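Local coordinates for 3-oxo-tetronate kinase (Salmonella typhimurium, PDB 3DQQ), which probably catalyses the ATP-dependent phosphorylation of 3-oxo-tetronate to 3-oxo-tetronate 4-phosphate, at residues Val268-Tyr271 and Arg272-Pro276. Numbering follows the deposited sequence.
Sequences VAFY and RQHAP
Arg-272 N still donates four residues back to Val-268 O, at 3.0 Å, and this is the last full-strength bond of the alpha-helical i-to-i+4 kind. From that point the ladder shortens. Gln-273 N reaches only three residues back, to Phe-270 O at 3.2 Å, and His-274 N does likewise to Tyr-271 O at 2.9 Å, with an N-H...O angle of 157°. Tyr-271 O has a second, weak donor in Ala-275 N, 3.2 Å away and badly angled. The carbonyls of Val-268, Phe-270 and Tyr-271 are thus all used by the chain that follows them.

The side chains fold round the same turn. CG of His-274 lies beside its own backbone N (chi1 -59°), which sets the imidazole back against the helix: its edge, at CD2, meets Phe-270 O at 3.2 Å, while NE2 lies over one face of the Phe-270 ring, offset toward the rim. The two rings are oblique, their planes at 44°. Ile-413 of helix 411-417 touches both residues. Tyr-271 turns inward, and the CB of Ala-275 rests against its CZ at 3.6 Å; the phenol OH is satisfied beyond the turn by Ala-310 O. Arg-272 runs its CB and CG past the carbonyls of Val-268 and Ala-269, then bends at chi3, and its NH2 forms a salt bridge with Asp-279 in the strand ahead.

With i-to-i+3 bonds of the 3-10 kind taking over from the i-to-i+4 bond, and only a weak one of the latter remaining, this is the tightened C-terminal turn of helix 262-271, leading into strand 277-279, the outermost strand on this side, in the nucleotide-binding C-terminal domain.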
ATOM      1  N   VAL A 268      -9.789 -10.630   9.858  1.00 41.26           N
ATOM      2  CA  VAL A 268     -10.622  -9.857  10.783  1.00 40.63           C
ATOM      3  C   VAL A 268     -12.080 -10.009  10.392  1.00 40.51           C
ATOM      4  O   VAL A 268     -12.940 -10.247  11.249  1.00 40.04           O
ATOM      5  CB  VAL A 268     -10.216  -8.364  10.826  1.00 40.08           C
ATOM      6  CG1 VAL A 268     -11.250  -7.526  11.541  1.00 37.01           C
ATOM      7  CG2 VAL A 268      -8.872  -8.218  11.499  1.00 39.86           C
ATOM      8  N   ALA A 269     -12.354  -9.891   9.094  1.00 40.62           N
ATOM      9  CA  ALA A 269     -13.730 -10.040   8.573  1.00 40.59           C
ATOM     10  C   ALA A 269     -14.301 -11.417   8.963  1.00 40.88           C
ATOM     11  O   ALA A 269     -15.446 -11.520   9.395  1.00 41.59           O
ATOM     12  CB  ALA A 269     -13.752  -9.841   7.097  1.00 39.07           C
ATOM     13  N   PHE A 270     -13.474 -12.457   8.882  1.00 41.56           N
ATOM     14  CA  PHE A 270     -13.890 -13.825   9.209  1.00 41.31           C
ATOM     15  C   PHE A 270     -14.108 -13.996  10.701  1.00 40.98           C
ATOM     16  O   PHE A 270     -15.221 -14.273  11.140  1.00 40.81           O
ATOM     17  CB  PHE A 270     -12.832 -14.816   8.707  1.00 42.69           C
ATOM     18  CG  PHE A 270     -13.122 -16.257   9.052  1.00 42.87           C
ATOM     19  CD1 PHE A 270     -14.007 -17.004   8.282  1.00 44.03           C
ATOM     20  CD2 PHE A 270     -12.473 -16.874  10.128  1.00 44.81           C
ATOM     21  CE1 PHE A 270     -14.267 -18.337   8.587  1.00 44.11           C
ATOM     22  CE2 PHE A 270     -12.720 -18.219  10.453  1.00 45.21           C
ATOM     23  CZ  PHE A 270     -13.626 -18.952   9.683  1.00 44.76           C
ATOM     24  N   TYR A 271     -13.042 -13.785  11.470  1.00 39.95           N
ATOM     25  CA  TYR A 271     -13.081 -13.945  12.915  1.00 40.17           C
ATOM     26  C   TYR A 271     -14.198 -13.182  13.621  1.00 40.47           C
ATOM     27  O   TYR A 271     -14.711 -13.658  14.644  1.00 40.93           O
ATOM     28  CB  TYR A 271     -11.759 -13.518  13.529  1.00 39.02           C
ATOM     29  CG  TYR A 271     -11.595 -13.925  14.972  1.00 38.54           C
ATOM     30  CD1 TYR A 271     -11.540 -12.976  15.980  1.00 36.76           C
ATOM     31  CD2 TYR A 271     -11.489 -15.268  15.323  1.00 37.15           C
ATOM     32  CE1 TYR A 271     -11.380 -13.346  17.308  1.00 38.01           C
ATOM     33  CE2 TYR A 271     -11.331 -15.653  16.641  1.00 38.53           C
ATOM     34  CZ  TYR A 271     -11.278 -14.690  17.640  1.00 38.39           C
ATOM     35  OH  TYR A 271     -11.124 -15.076  18.951  1.00 36.38           O
ATOM     36  N   ARG A 272     -14.571 -12.009  13.108  1.00 41.06           N
ATOM     37  CA  ARG A 272     -15.494 -11.127  13.849  1.00 41.66           C
ATOM     38  C   ARG A 272     -16.944 -11.671  13.895  1.00 41.80           C
ATOM     39  O   ARG A 272     -17.751 -11.260  14.718  1.00 41.30           O
ATOM     40  CB  ARG A 272     -15.444  -9.695  13.296  1.00 41.64           C
ATOM     41  CG  ARG A 272     -16.530  -9.380  12.348  1.00 41.95           C
ATOM     42  CD  ARG A 272     -16.246  -8.227  11.388  1.00 42.79           C
ATOM     43  NE  ARG A 272     -15.451  -7.079  11.855  1.00 44.58           N
ATOM     44  CZ  ARG A 272     -15.839  -6.186  12.753  1.00 42.58           C
ATOM     45  NH1 ARG A 272     -16.998  -6.315  13.381  1.00 44.59           N
ATOM     46  NH2 ARG A 272     -15.041  -5.188  13.059  1.00 40.43           N
ATOM     47  N   GLN A 273     -17.238 -12.602  12.992  1.00 42.38           N
ATOM     48  CA  GLN A 273     -18.467 -13.383  13.014  1.00 42.47           C
ATOM     49  C   GLN A 273     -18.502 -14.452  14.076  1.00 42.49           C
ATOM     50  O   GLN A 273     -19.557 -15.010  14.338  1.00 43.35           O
ATOM     51  CB  GLN A 273     -18.647 -14.044  11.662  1.00 42.34           C
ATOM     52  CG  GLN A 273     -18.937 -13.001  10.625  1.00 43.70           C
ATOM     53  CD  GLN A 273     -18.807 -13.496   9.232  1.00 43.72           C
ATOM     54  OE1 GLN A 273     -17.803 -13.238   8.582  1.00 46.69           O
ATOM     55  NE2 GLN A 273     -19.823 -14.203   8.742  1.00 46.03           N
ATOM     56  N   HIS A 274     -17.363 -14.753  14.678  1.00 42.39           N
ATOM     57  CA  HIS A 274     -17.278 -15.849  15.619  1.00 42.54           C
ATOM     58  C   HIS A 274     -16.956 -15.416  17.025  1.00 42.28           C
ATOM     59  O   HIS A 274     -17.070 -16.212  17.949  1.00 42.78           O
ATOM     60  CB  HIS A 274     -16.219 -16.840  15.167  1.00 43.06           C
ATOM     61  CG  HIS A 274     -16.491 -17.417  13.820  1.00 45.41           C
ATOM     62  ND1 HIS A 274     -17.276 -18.532  13.634  1.00 47.63           N
ATOM     63  CD2 HIS A 274     -16.094 -17.026  12.585  1.00 48.89           C
ATOM     64  CE1 HIS A 274     -17.354 -18.804  12.343  1.00 48.93           C
ATOM     65  NE2 HIS A 274     -16.641 -17.907  11.683  1.00 50.01           N
ATOM     66  N   ALA A 275     -16.548 -14.172  17.207  1.00 41.65           N
ATOM     67  CA  ALA A 275     -16.111 -13.743  18.522  1.00 41.03           C
ATOM     68  C   ALA A 275     -16.447 -12.282  18.722  1.00 40.36           C
ATOM     69  O   ALA A 275     -16.540 -11.537  17.757  1.00 39.86           O
ATOM     70  CB  ALA A 275     -14.615 -13.982  18.678  1.00 41.08           C
ATOM     71  N   PRO A 276     -16.640 -11.872  19.978  1.00 39.86           N
ATOM     72  CA  PRO A 276     -16.937 -10.485  20.252  1.00 39.88           C
ATOM     73  C   PRO A 276     -15.770  -9.637  19.815  1.00 39.50           C
ATOM     74  O   PRO A 276     -14.624  -9.981  20.094  1.00 39.20           O
ATOM     75  CB  PRO A 276     -17.107 -10.436  21.781  1.00 39.88           C
ATOM     76  CG  PRO A 276     -16.477 -11.648  22.294  1.00 40.50           C
ATOM     77  CD  PRO A 276     -16.552 -12.676  21.205  1.00 40.25           C
TER